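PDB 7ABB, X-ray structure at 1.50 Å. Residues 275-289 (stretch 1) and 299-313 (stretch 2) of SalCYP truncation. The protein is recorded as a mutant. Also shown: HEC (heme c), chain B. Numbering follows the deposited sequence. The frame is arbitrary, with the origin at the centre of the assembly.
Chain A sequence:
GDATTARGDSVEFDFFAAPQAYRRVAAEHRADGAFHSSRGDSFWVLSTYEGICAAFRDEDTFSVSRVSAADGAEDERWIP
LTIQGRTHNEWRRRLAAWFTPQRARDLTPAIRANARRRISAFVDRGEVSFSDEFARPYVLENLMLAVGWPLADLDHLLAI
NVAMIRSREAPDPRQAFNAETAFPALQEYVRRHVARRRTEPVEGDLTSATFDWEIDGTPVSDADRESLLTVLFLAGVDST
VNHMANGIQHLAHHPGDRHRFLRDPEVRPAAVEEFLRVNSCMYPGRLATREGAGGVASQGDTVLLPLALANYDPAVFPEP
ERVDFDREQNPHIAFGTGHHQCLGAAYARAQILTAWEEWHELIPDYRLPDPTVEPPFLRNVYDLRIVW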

# COMPACT_ATOMS: atom_id res chain seq x y z
N PHE A 275 -7.29 -6.50 9.10
CA PHE A 275 -6.10 -5.69 9.35
C PHE A 275 -5.90 -4.65 8.26
O PHE A 275 -5.51 -3.51 8.55
N LEU A 276 -6.18 -5.01 7.00
CA LEU A 276 -6.10 -4.00 5.94
C LEU A 276 -7.03 -2.82 6.24
O LEU A 276 -6.65 -1.64 6.07
N ARG A 277 -8.26 -3.11 6.68
CA ARG A 277 -9.17 -2.05 7.09
C ARG A 277 -8.58 -1.22 8.21
O ARG A 277 -8.49 0.01 8.12
N VAL A 278 -8.18 -1.88 9.30
CA VAL A 278 -7.83 -1.19 10.54
C VAL A 278 -6.57 -0.36 10.38
O VAL A 278 -6.43 0.71 10.99
N ASN A 279 -5.60 -0.84 9.58
CA ASN A 279 -4.30 -0.21 9.47
C ASN A 279 -4.17 0.69 8.23
O ASN A 279 -3.05 1.12 7.89
N SER A 280 -5.29 1.05 7.60
CA SER A 280 -5.26 1.97 6.49
C SER A 280 -4.82 3.37 6.90
O SER A 280 -5.23 3.89 7.95
N CYS A 281 -4.02 4.01 6.05
CA CYS A 281 -3.46 5.31 6.39
C CYS A 281 -3.22 6.21 5.19
O CYS A 281 -2.88 7.38 5.37
N MET A 282 -3.38 5.70 3.97
CA MET A 282 -3.20 6.59 2.83
C MET A 282 -4.31 7.62 2.75
O MET A 282 -5.42 7.43 3.24
N TYR A 283 -4.01 8.72 2.08
CA TYR A 283 -4.97 9.81 1.89
C TYR A 283 -4.84 10.35 0.48
O TYR A 283 -4.36 11.46 0.26
N PRO A 284 -5.26 9.57 -0.51
CA PRO A 284 -5.20 10.05 -1.90
C PRO A 284 -5.91 11.39 -2.05
O PRO A 284 -6.94 11.64 -1.44
N GLY A 285 -5.33 12.23 -2.90
CA GLY A 285 -5.87 13.55 -3.19
C GLY A 285 -6.51 13.61 -4.56
O GLY A 285 -6.17 12.85 -5.46
N ARG A 286 -7.48 14.51 -4.67
CA ARG A 286 -8.14 14.82 -5.94
C ARG A 286 -8.36 16.32 -6.03
O ARG A 286 -8.40 17.04 -5.03
N LEU A 287 -8.60 16.78 -7.26
CA LEU A 287 -8.93 18.17 -7.54
C LEU A 287 -10.42 18.29 -7.89
O LEU A 287 -10.88 17.68 -8.86
N ALA A 288 -11.16 19.09 -7.13
CA ALA A 288 -12.58 19.29 -7.42
C ALA A 288 -12.73 20.11 -8.70
O ALA A 288 -12.12 21.17 -8.85
N THR A 289 -13.58 19.64 -9.62
CA THR A 289 -13.79 20.33 -10.88
C THR A 289 -15.02 21.22 -10.88
O THR A 289 -15.21 21.99 -11.83
N GLN A 299 -15.02 24.52 -7.05
CA GLN A 299 -14.07 24.33 -8.14
C GLN A 299 -12.70 24.83 -7.72
O GLN A 299 -12.55 25.96 -7.23
N GLY A 300 -11.69 23.98 -7.92
CA GLY A 300 -10.30 24.31 -7.66
C GLY A 300 -9.78 23.85 -6.32
O GLY A 300 -8.57 23.94 -6.08
N ASP A 301 -10.66 23.37 -5.44
CA ASP A 301 -10.26 22.87 -4.14
C ASP A 301 -9.56 21.52 -4.27
O ASP A 301 -9.99 20.64 -5.03
N THR A 302 -8.50 21.35 -3.49
CA THR A 302 -7.95 20.03 -3.23
C THR A 302 -8.82 19.32 -2.22
O THR A 302 -9.27 19.93 -1.24
N VAL A 303 -9.11 18.04 -2.48
CA VAL A 303 -9.92 17.21 -1.60
C VAL A 303 -9.13 15.95 -1.28
O VAL A 303 -8.71 15.23 -2.18
N LEU A 304 -8.99 15.65 0.00
CA LEU A 304 -8.33 14.42 0.43
C LEU A 304 -9.35 13.35 0.77
O LEU A 304 -10.42 13.63 1.32
N LEU A 305 -8.96 12.10 0.51
CA LEU A 305 -9.81 10.92 0.66
C LEU A 305 -9.15 9.95 1.64
O LEU A 305 -8.68 8.87 1.24
N PRO A 306 -9.09 10.29 2.93
CA PRO A 306 -8.32 9.45 3.87
C PRO A 306 -8.99 8.10 4.12
O PRO A 306 -10.12 8.03 4.61
N LEU A 307 -8.25 7.03 3.83
CA LEU A 307 -8.77 5.69 4.09
C LEU A 307 -8.93 5.44 5.59
O LEU A 307 -9.75 4.60 5.99
N ALA A 308 -8.16 6.14 6.43
CA ALA A 308 -8.30 6.06 7.89
C ALA A 308 -9.65 6.57 8.36
O ALA A 308 -10.07 6.25 9.48
N LEU A 309 -10.31 7.41 7.57
CA LEU A 309 -11.68 7.80 7.90
C LEU A 309 -12.70 6.90 7.20
O LEU A 309 -13.65 6.44 7.86
N ALA A 310 -12.55 6.65 5.89
CA ALA A 310 -13.50 5.80 5.18
C ALA A 310 -13.68 4.46 5.90
O ALA A 310 -14.80 3.99 6.11
N ASN A 311 -12.56 3.84 6.29
CA ASN A 311 -12.60 2.48 6.82
C ASN A 311 -12.94 2.42 8.29
O ASN A 311 -13.01 1.32 8.87
N TYR A 312 -13.14 3.58 8.94
CA TYR A 312 -13.59 3.67 10.31
C TYR A 312 -14.94 4.36 10.45
O TYR A 312 -15.33 4.71 11.56
N ASP A 313 -15.67 4.56 9.37
CA ASP A 313 -16.97 5.24 9.47
C ASP A 313 -17.95 4.36 10.23
O ASP A 313 -18.28 3.27 9.75

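Stretch 1 leaves a helix, crosses a loop and becomes a strand; stretch 2 pairs with it antiparallel at the strand and turns into a short helix. Together they bury 1057 Å².

Leu276 hardly touches stretch 2. Its side chain (m, t) lies beside the heme, with Leu276 CD2 3.9 Å from HEC CBB. Arg277 leaves its backbone sideways, but the t, t, p chain brings its end nearer. Arg277 NH1 donates to Asn311 O at 2.9 Å, and Arg277 CG packs on Asn311 CB at 3.7 Å. Arg277 NH1 also lies over one face of the Tyr312 ring. The guanidinium is far from the ring centre, so any cation-pi attraction is weak.

Val278 (t) points away overall. Its backbone Val278 O accepts a short hydrogen bond from Tyr312 OH, 2.6 Å, at the edge of the tyrosine ring. Tyr312 has chi1 m; its CA-to-CB bond points sideways, but the end of the side chain comes nearer to stretch 1.

Ser280 (m) points toward stretch 2. Ser280 OG accepts from Asn311 ND2 at 3.0 Å and donates to Leu276 O at 2.7 Å, so one hydroxyl links both stretches. Ser280 CB rests on Leu307 CB at 3.7 Å. Asn311 (m) points back toward stretch 1.

Met282 (m, t, p) starts sideways and its end leads away, placing SD 3.4 Å from HEC CHB. Its CB meets Leu307 CD1 at 4.1 Å. Leu307 (m, t) points toward stretch 1 and also reaches the heme, CD1 to HEC CMA 3.8 Å. Met282 O accepts from Leu307 N at 2.9 Å. Water 1 donates to Met282 O and accepts from Ala308 N, adding a second link here.

Tyr283 (p) packs its CB against Pro306 CB and its CD2 against Leu304 CD1, both at 4.2 Å. Pro284 CD lies 4.5 Å from Leu307 CG, while Pro284 CB is 3.6 Å from HEC O1A.

Gly285 has no side chain; its CA lies 3.9 Å from Leu304 CD2. Arg286 (m, m, t) shares a sheet face with Val303 (t). Arg286 CG touches Leu305 CD1 at 3.9 Å. Arg286 NH1 donates to HEC O1A at 3.0 Å and Arg286 NH2 to HEC O2A at 2.9 Å, so the guanidinium binds both oxygens of one heme carboxylate.

Leu287 (t, p) shares the other face with Thr302 (m). Leu287 CD1 lies 3.5 Å from Gly300 O. Ala288 points toward stretch 2, its CB 4.3 Å from Val303 CG2. Water 2 donates to Ala288 O and accepts from Gln299 NE2. Thr289 (p) points away.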

# COMPACT_ATOMS: atom_id res chain seq x y z
CB PHE A 275 -4.87 -6.57 9.51
CG PHE A 275 -4.73 -7.20 10.86
CD1 PHE A 275 -4.73 -6.42 12.00
CD2 PHE A 275 -4.56 -8.56 10.98
CE1 PHE A 275 -4.58 -7.02 13.26
CE2 PHE A 275 -4.39 -9.15 12.23
CZ PHE A 275 -4.40 -8.38 13.34
CB LEU A 276 -6.43 -4.63 4.59
CG LEU A 276 -5.35 -5.53 3.99
CD1 LEU A 276 -5.92 -6.38 2.85
CD2 LEU A 276 -4.20 -4.65 3.51
CB ARG A 277 -10.50 -2.65 7.53
CG ARG A 277 -11.52 -1.60 7.92
CD ARG A 277 -12.80 -2.13 8.59
NE ARG A 277 -12.56 -2.68 9.94
CZ ARG A 277 -12.51 -1.94 11.05
NH1 ARG A 277 -12.64 -0.63 10.99
NH2 ARG A 277 -12.28 -2.54 12.23
CB VAL A 278 -7.68 -2.25 11.65
CG1 VAL A 278 -6.79 -1.77 12.80
CG2 VAL A 278 -9.07 -2.65 12.12
CB ASN A 279 -3.22 -1.29 9.51
CG ASN A 279 -3.17 -1.93 10.86
OD1 ASN A 279 -3.24 -1.22 11.86
ND2 ASN A 279 -3.06 -3.26 10.92
CB SER A 280 -6.65 2.05 5.85
OG SER A 280 -6.93 0.86 5.15
CB CYS A 281 -2.17 5.12 7.18
SG CYS A 281 -0.96 4.10 6.35
CB MET A 282 -3.16 5.80 1.52
CG MET A 282 -1.93 4.96 1.41
SD MET A 282 -1.98 3.78 0.04
CE MET A 282 -2.05 4.88 -1.35
CB TYR A 283 -4.77 10.91 2.94
CG TYR A 283 -3.36 11.25 3.29
CD1 TYR A 283 -2.67 10.52 4.25
CD2 TYR A 283 -2.70 12.31 2.69
CE1 TYR A 283 -1.37 10.84 4.59
CE2 TYR A 283 -1.38 12.63 3.02
CZ TYR A 283 -0.73 11.89 3.97
OH TYR A 283 0.56 12.18 4.33
CB PRO A 284 -5.91 8.94 -2.68
CG PRO A 284 -5.71 7.72 -1.87
CD PRO A 284 -5.81 8.20 -0.44
CB ARG A 286 -9.49 14.10 -6.04
CG ARG A 286 -9.42 12.57 -5.95
CD ARG A 286 -8.75 12.01 -7.13
NE ARG A 286 -8.88 10.56 -7.30
CZ ARG A 286 -7.97 9.66 -6.90
NH1 ARG A 286 -6.90 10.06 -6.24
NH2 ARG A 286 -8.15 8.38 -7.21
CB LEU A 287 -8.06 18.69 -8.68
CG LEU A 287 -8.36 20.10 -9.14
CD1 LEU A 287 -8.11 21.08 -8.00
CD2 LEU A 287 -7.51 20.44 -10.36
CB ALA A 288 -13.28 20.00 -6.26
CB THR A 289 -13.97 19.35 -12.05
OG1 THR A 289 -15.14 18.56 -11.80
CG2 THR A 289 -12.75 18.42 -12.18
CB GLN A 299 -14.56 25.06 -9.37
CG GLN A 299 -13.59 24.99 -10.54
CD GLN A 299 -12.50 26.03 -10.47
OE1 GLN A 299 -12.75 27.23 -10.29
NE2 GLN A 299 -11.26 25.58 -10.64
CB ASP A 301 -11.46 22.68 -3.22
CG ASP A 301 -12.00 23.99 -2.66
OD1 ASP A 301 -11.27 25.00 -2.62
OD2 ASP A 301 -13.19 24.02 -2.25
CB THR A 302 -6.52 20.16 -2.73
OG1 THR A 302 -5.72 20.76 -3.76
CG2 THR A 302 -5.94 18.82 -2.33
CB VAL A 303 -11.27 16.85 -2.25
CG1 VAL A 303 -12.12 16.04 -1.30
CG2 VAL A 303 -12.01 18.10 -2.66
CB LEU A 304 -7.42 14.67 1.64
CG LEU A 304 -6.32 15.72 1.48
CD1 LEU A 304 -5.36 15.62 2.65
CD2 LEU A 304 -5.60 15.55 0.15
CB LEU A 305 -10.04 10.26 -0.71
CG LEU A 305 -10.62 11.18 -1.80
CD1 LEU A 305 -10.84 10.38 -3.08
CD2 LEU A 305 -11.87 11.82 -1.34
CB PRO A 306 -8.26 10.30 5.14
CG PRO A 306 -9.46 11.20 5.03
CD PRO A 306 -9.56 11.53 3.57
CB LEU A 307 -7.83 4.65 3.46
CG LEU A 307 -7.57 4.85 1.95
CD1 LEU A 307 -6.72 3.69 1.45
CD2 LEU A 307 -8.88 4.97 1.18
CB ALA A 308 -7.20 6.86 8.58
CB LEU A 309 -11.91 9.28 7.55
CG LEU A 309 -11.01 10.27 8.30
CD1 LEU A 309 -11.41 11.71 7.99
CD2 LEU A 309 -11.03 10.06 9.78
CB ALA A 310 -13.03 5.57 3.73
CB ASN A 311 -11.25 1.79 6.56
CG ASN A 311 -11.11 1.31 5.12
OD1 ASN A 311 -12.09 1.19 4.40
ND2 ASN A 311 -9.88 0.99 4.71
CB TYR A 312 -12.56 4.42 11.16
CG TYR A 312 -11.36 3.60 11.59
CD1 TYR A 312 -10.45 3.10 10.66
CD2 TYR A 312 -11.13 3.38 12.93
CE1 TYR A 312 -9.35 2.36 11.09
CE2 TYR A 312 -10.04 2.65 13.36
CZ TYR A 312 -9.16 2.15 12.41
OH TYR A 312 -8.09 1.44 12.92
CB ASP A 313 -17.48 5.51 8.06
CG ASP A 313 -18.76 6.34 8.03
OD1 ASP A 313 -19.38 6.51 9.07
OD2 ASP A 313 -19.11 6.85 6.93
FE HEC B . -1.23 0.02 -4.46
CHA HEC B . -2.78 2.46 -6.33
CHB HEC B . -3.03 1.06 -1.74
CHC HEC B . 0.27 -2.42 -2.58
CHD HEC B . 0.82 -0.75 -7.07
NA HEC B . -2.60 1.46 -4.11
C1A HEC B . -3.16 2.35 -5.03
C2A HEC B . -4.19 3.17 -4.41
C3A HEC B . -4.25 2.76 -3.13
C4A HEC B . -3.27 1.71 -2.93
CMA HEC B . -5.15 3.29 -2.00
CAA HEC B . -5.07 4.27 -5.10
CBA HEC B . -4.44 5.66 -5.10
CGA HEC B . -5.39 6.65 -5.74
O1A HEC B . -4.93 7.81 -5.90
O2A HEC B . -6.55 6.26 -6.06
NB HEC B . -1.31 -0.53 -2.53
C1B HEC B . -2.16 -0.01 -1.57
C2B HEC B . -1.98 -0.78 -0.37
C3B HEC B . -1.08 -1.76 -0.62
C4B HEC B . -0.63 -1.60 -1.96
CMB HEC B . -2.78 -0.47 0.90
CAB HEC B . -0.48 -2.85 0.23
CBB HEC B . -1.18 -3.15 1.51
NC HEC B . 0.28 -1.30 -4.77
C1C HEC B . 0.68 -2.28 -3.89
C2C HEC B . 1.63 -3.14 -4.54
C3C HEC B . 1.80 -2.70 -5.81
C4C HEC B . 0.96 -1.53 -5.94
CMC HEC B . 2.27 -4.36 -3.87
CAC HEC B . 2.70 -3.20 -6.94
CBC HEC B . 3.24 -4.63 -6.90
ND HEC B . -1.02 0.74 -6.31
C1D HEC B . -0.09 0.25 -7.23
C2D HEC B . -0.25 0.97 -8.45
C3D HEC B . -1.34 1.96 -8.25
C4D HEC B . -1.78 1.74 -6.89
CMD HEC B . 0.58 0.76 -9.72
CAD HEC B . -1.89 2.99 -9.26
CBD HEC B . -3.05 2.35 -9.98
CGD HEC B . -3.70 3.34 -10.92
O1D HEC B . -4.48 2.92 -11.79
O2D HEC B . -3.41 4.55 -10.76
O HOH W 1 -6.03 8.02 5.91
O HOH W 2 -10.70 22.66 -10.99